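Tyrosyl-tRNA synthetase (Aeropyrum pernix, PDB 2CYA) probably attaches tyrosine to its cognate tRNA in two steps, first activating the amino acid with ATP to form tyrosyl-adenylate and then transferring it to the tRNA acceptor end. Local coordinates at residues 257-261 and 331-335; 250-254 and 338-342. One frame throughout, in Å; residues are numbered along the deposited sequence.

Contact 1 (257-261 and 331-335); sequences IRRKI and AESLI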
loop_
_atom_site.group_PDB
_atom_site.type_symbol
_atom_site.label_atom_id
_atom_site.label_comp_id
_atom_site.label_asym_id
_atom_site.label_seq_id
_atom_site.Cartn_x
_atom_site.Cartn_y
_atom_site.Cartn_z
ATOM N N ILE A 257 26.301 20.876 25.412
ATOM C CA ILE A 257 27.253 20.439 24.397
ATOM C C ILE A 257 28.627 20.097 25.004
ATOM O O ILE A 257 29.260 19.119 24.612
ATOM C CB ILE A 257 27.412 21.518 23.291
ATOM C CG1 ILE A 257 26.094 21.665 22.522
ATOM C CG2 ILE A 257 28.512 21.127 22.312
ATOM C CD1 ILE A 257 26.122 22.759 21.461
ATOM N N ARG A 258 29.102 20.915 25.938
ATOM C CA ARG A 258 30.383 20.654 26.591
ATOM C C ARG A 258 30.344 19.332 27.371
ATOM O O ARG A 258 31.306 18.554 27.346
ATOM C CB ARG A 258 30.729 21.791 27.552
ATOM C CG ARG A 258 31.397 22.973 26.887
ATOM C CD ARG A 258 31.571 24.130 27.838
ATOM N NE ARG A 258 31.921 25.331 27.081
ATOM C CZ ARG A 258 31.271 26.488 27.158
ATOM N NH1 ARG A 258 31.674 27.504 26.415
ATOM N NH2 ARG A 258 30.244 26.638 27.987
ATOM N N ARG A 259 29.229 19.086 28.058
ATOM C CA ARG A 259 29.072 17.866 28.848
ATOM C C ARG A 259 29.028 16.634 27.945
ATOM O O ARG A 259 29.811 15.696 28.118
ATOM C CB ARG A 259 27.784 17.916 29.680
ATOM C CG ARG A 259 27.531 16.658 30.534
ATOM C CD ARG A 259 26.036 16.450 30.731
ATOM N NE ARG A 259 25.381 17.736 30.943
ATOM C CZ ARG A 259 24.253 18.131 30.356
ATOM N NH1 ARG A 259 23.770 19.335 30.632
ATOM N NH2 ARG A 259 23.611 17.342 29.506
ATOM N N LYS A 260 28.111 16.650 26.979
ATOM C CA LYS A 260 27.956 15.531 26.057
ATOM C C LYS A 260 29.232 15.199 25.305
ATOM O O LYS A 260 29.552 14.030 25.120
ATOM C CB LYS A 260 26.821 15.810 25.068
ATOM C CG LYS A 260 25.450 15.870 25.719
ATOM C CD LYS A 260 24.361 16.138 24.675
ATOM C CE LYS A 260 22.993 16.280 25.307
ATOM N NZ LYS A 260 21.952 16.336 24.235
ATOM N N ILE A 261 29.963 16.212 24.860
ATOM C CA ILE A 261 31.204 15.949 24.137
ATOM C C ILE A 261 32.304 15.449 25.092
ATOM O O ILE A 261 33.056 14.529 24.768
ATOM C CB ILE A 261 31.689 17.216 23.405
ATOM C CG1 ILE A 261 30.666 17.608 22.325
ATOM C CG2 ILE A 261 33.067 16.982 22.812
ATOM C CD1 ILE A 261 30.377 16.520 21.307
ATOM N N ALA A 331 34.156 20.565 21.038
ATOM C CA ALA A 331 33.016 21.077 21.786
ATOM C C ALA A 331 32.849 22.562 21.555
ATOM O O ALA A 331 31.749 23.034 21.249
ATOM C CB ALA A 331 33.199 20.803 23.268
ATOM N N GLU A 332 33.949 23.301 21.684
ATOM C CA GLU A 332 33.902 24.744 21.510
ATOM C C GLU A 332 33.544 25.155 20.078
ATOM O O GLU A 332 32.772 26.103 19.894
ATOM C CB GLU A 332 35.225 25.378 21.982
ATOM C CG GLU A 332 35.526 25.140 23.496
ATOM C CD GLU A 332 34.430 25.689 24.412
ATOM O OE1 GLU A 332 34.050 26.876 24.242
ATOM O OE2 GLU A 332 33.950 24.942 25.302
ATOM N N SER A 333 34.073 24.461 19.068
ATOM C CA SER A 333 33.723 24.783 17.676
ATOM C C SER A 333 32.248 24.427 17.375
ATOM O O SER A 333 31.546 25.145 16.662
ATOM C CB SER A 333 34.620 24.023 16.709
ATOM O OG SER A 333 35.973 24.314 16.969
ATOM N N LEU A 334 31.783 23.315 17.923
ATOM C CA LEU A 334 30.406 22.875 17.707
ATOM C C LEU A 334 29.456 23.921 18.266
ATOM O O LEU A 334 28.395 24.189 17.711
ATOM C CB LEU A 334 30.183 21.544 18.419
ATOM C CG LEU A 334 29.035 20.669 17.962
ATOM C CD1 LEU A 334 29.059 20.535 16.437
ATOM C CD2 LEU A 334 29.184 19.294 18.655
ATOM N N ILE A 335 29.841 24.498 19.392
ATOM C CA ILE A 335 29.052 25.537 20.004
ATOM C C ILE A 335 28.872 26.703 19.016
ATOM O O ILE A 335 27.774 27.237 18.894
ATOM C CB ILE A 335 29.726 26.020 21.298
ATOM C CG1 ILE A 335 29.474 24.976 22.406
ATOM C CG2 ILE A 335 29.228 27.416 21.654
ATOM C CD1 ILE A 335 30.219 25.225 23.707
#

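Contact 2 (250-254 and 338-342); sequences VVDSD and VRPIR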
loop_
_atom_site.group_PDB
_atom_site.type_symbol
_atom_site.label_atom_id
_atom_site.label_comp_id
_atom_site.label_asym_id
_atom_site.label_seq_id
_atom_site.Cartn_x
_atom_site.Cartn_y
_atom_site.Cartn_z
ATOM N N VAL A 250 20.163 20.594 18.019
ATOM C CA VAL A 250 20.448 21.943 17.567
ATOM C C VAL A 250 19.991 22.980 18.565
ATOM O O VAL A 250 20.249 24.158 18.370
ATOM C CB VAL A 250 19.810 22.265 16.179
ATOM C CG1 VAL A 250 20.424 21.379 15.108
ATOM C CG2 VAL A 250 18.309 22.094 16.232
ATOM N N VAL A 251 19.313 22.552 19.630
ATOM C CA VAL A 251 18.866 23.501 20.641
ATOM C C VAL A 251 19.464 23.232 22.016
ATOM O O VAL A 251 18.997 23.788 23.008
ATOM C CB VAL A 251 17.312 23.555 20.793
ATOM C CG1 VAL A 251 16.666 24.083 19.504
ATOM C CG2 VAL A 251 16.769 22.186 21.173
ATOM N N ASP A 252 20.481 22.378 22.087
ATOM C CA ASP A 252 21.141 22.114 23.364
ATOM C C ASP A 252 21.919 23.375 23.753
ATOM O O ASP A 252 22.402 24.110 22.882
ATOM C CB ASP A 252 22.158 20.965 23.259
ATOM C CG ASP A 252 21.522 19.605 23.328
ATOM O OD1 ASP A 252 20.390 19.517 23.827
ATOM O OD2 ASP A 252 22.162 18.618 22.894
ATOM N N SER A 253 22.061 23.600 25.056
ATOM C CA SER A 253 22.796 24.757 25.572
ATOM C C SER A 253 24.284 24.528 25.351
ATOM O O SER A 253 24.700 23.398 25.074
ATOM C CB SER A 253 22.533 24.913 27.077
ATOM O OG SER A 253 23.046 23.795 27.799
ATOM N N ASP A 254 25.082 25.589 25.474
ATOM C CA ASP A 254 26.536 25.472 25.317
ATOM C C ASP A 254 27.049 24.491 26.379
ATOM O O ASP A 254 27.956 23.704 26.123
ATOM C CB ASP A 254 27.236 26.828 25.535
ATOM C CG ASP A 254 26.944 27.838 24.428
ATOM O OD1 ASP A 254 27.373 28.994 24.578
ATOM O OD2 ASP A 254 26.307 27.489 23.410
ATOM N N VAL A 338 26.377 25.641 16.364
ATOM C CA VAL A 338 25.027 25.551 16.888
ATOM C C VAL A 338 24.391 26.870 17.341
ATOM O O VAL A 338 23.193 27.082 17.152
ATOM C CB VAL A 338 24.982 24.531 18.049
ATOM C CG1 VAL A 338 23.674 24.636 18.789
ATOM C CG2 VAL A 338 25.160 23.117 17.493
ATOM N N ARG A 339 25.194 27.755 17.919
ATOM C CA ARG A 339 24.698 29.032 18.421
ATOM C C ARG A 339 23.685 29.728 17.513
ATOM O O ARG A 339 22.558 29.986 17.932
ATOM C CB ARG A 339 25.879 29.964 18.729
ATOM C CG ARG A 339 25.492 31.295 19.354
ATOM C CD ARG A 339 26.707 31.946 20.041
ATOM N NE ARG A 339 27.110 31.226 21.257
ATOM C CZ ARG A 339 28.363 31.160 21.702
ATOM N NH1 ARG A 339 29.341 31.768 21.035
ATOM N NH2 ARG A 339 28.647 30.482 22.811
ATOM N N PRO A 340 24.062 30.036 16.261
ATOM C CA PRO A 340 23.093 30.703 15.387
ATOM C C PRO A 340 21.860 29.867 15.019
ATOM O O PRO A 340 20.773 30.418 14.840
ATOM C CB PRO A 340 23.935 31.099 14.164
ATOM C CG PRO A 340 25.017 30.070 14.151
ATOM C CD PRO A 340 25.378 29.942 15.611
ATOM N N ILE A 341 22.021 28.549 14.891
ATOM C CA ILE A 341 20.885 27.684 14.572
ATOM C C ILE A 341 19.913 27.684 15.749
ATOM O O ILE A 341 18.689 27.812 15.577
ATOM C CB ILE A 341 21.350 26.253 14.304
ATOM C CG1 ILE A 341 22.272 26.266 13.079
ATOM C CG2 ILE A 341 20.134 25.326 14.098
ATOM C CD1 ILE A 341 22.972 24.975 12.809
ATOM N N ARG A 342 20.471 27.533 16.947
ATOM C CA ARG A 342 19.688 27.537 18.168
ATOM C C ARG A 342 18.920 28.856 18.281
ATOM O O ARG A 342 17.742 28.876 18.658
ATOM C CB ARG A 342 20.621 27.371 19.365
ATOM C CG ARG A 342 19.918 27.256 20.712
ATOM C CD ARG A 342 20.943 26.945 21.786
ATOM N NE ARG A 342 21.985 27.960 21.789
ATOM C CZ ARG A 342 23.247 27.761 22.148
ATOM N NH1 ARG A 342 23.672 26.561 22.551
ATOM N NH2 ARG A 342 24.089 28.772 22.082
#

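Contact 1 (257-261 and 331-335)
Arg258 and Glu332 join two helices by a side-on salt bridge at the edge of an apolar helix-helix interface, in the helical region that follows the KMSKS loop of this class I synthetase. The short axes run closer to antiparallel than parallel, 140° between their directions, and pass 9.5 Å apart. The small side chain of Ala331 faces helix 254-262, where Ala331 CB meets Ile261 CG2 at 3.9 Å. Leu334 CD2 lies 4.0 Å from Ile261 CD1. The same leucine methyl also touches Ile257 CG2. CG2 of Ile257 stands anti to the backbone N, which brings it within 4.0 Å of Ile335 CG1, the two side chains crossing at a slant. Ile279 of helix 275-284 packs on both Ile261 and Leu334. Beside this packing, Glu332 bends at chi2 (-59°), and its carboxylate swings toward the arginine. The guanidinium and carboxylate planes are only 7° apart. Both oxygens use their syn lone pairs, and both bonds are nearly straight. Arg258 NE to Glu332 OE2 is short at 2.7 Å, while Arg258 NH1 to Glu332 OE1 is longer at 3.3 Å. Ile335 CD1 lies over one guanidinium face, 3.8 Å from Arg258 NE.

Contact 2 (250-254 and 338-342)
A salt-bridge network of Asp254, Arg339 and Arg342 ties the start of helix 254-262 to the long helix 323-346. Ser253 is the N-cap of the shorter helix, its OG accepting from Asp256 N. Arg342 leaves its helix with CG anti to the backbone N (chi1 -176°) and bends at chi3, which turns the guanidinium edge to the loop. Arg342 NH1 donates to Asp252 O at 2.8 Å, in the carbonyl plane. NH1 and NH2 of Arg342 also grip Asp254 OD2 end-on, each at 2.9 Å and from the same face of the carboxylate. The other oxygen, Asp254 OD1, takes Arg339 NH2 at 2.6 Å, 34° out of the carboxylate plane. A leucine in place of Arg342 would probably leave Asp252 O without this donor and Asp254 held by Arg339 alone across the contact. Val250 O lies 3.4 Å from Arg342 CB and 3.5 Å from Val338 CG1. Val250 CB meets Ile341 CG2 at 3.7 Å, the side chains nearly at right angles. Val101 of helix 88-104 packs on both Val250 and Ile341. The loop thus sits between helix 323-346 and the ATP-site region, where Val250 bonds through its backbone to Ala48, beside the inferred ATP-binding residue His49.

Overall arrangement
From the N terminus, the chain first builds most of the nucleotide-binding domain with its mostly parallel sheet, then passes the KMSKS motif at 238-242. Segment 250-254 of contact 2 follows, and helix 254-262 carries segment 257-261 of contact 1. After helices 275-284 and 309-317, helix 323-346 returns. It meets 257-261 first, closing contact 1 around 69 residues. Further on it meets 250-254, closing contact 2 around 83. Contact 1 is therefore nested inside contact 2. Their centres lie about 10 Å apart. The salt bridge from Lys260 to Asp252 and the packing of Ile257 on Val338 join them. Together they fasten the post-KMSKS segment along one helix.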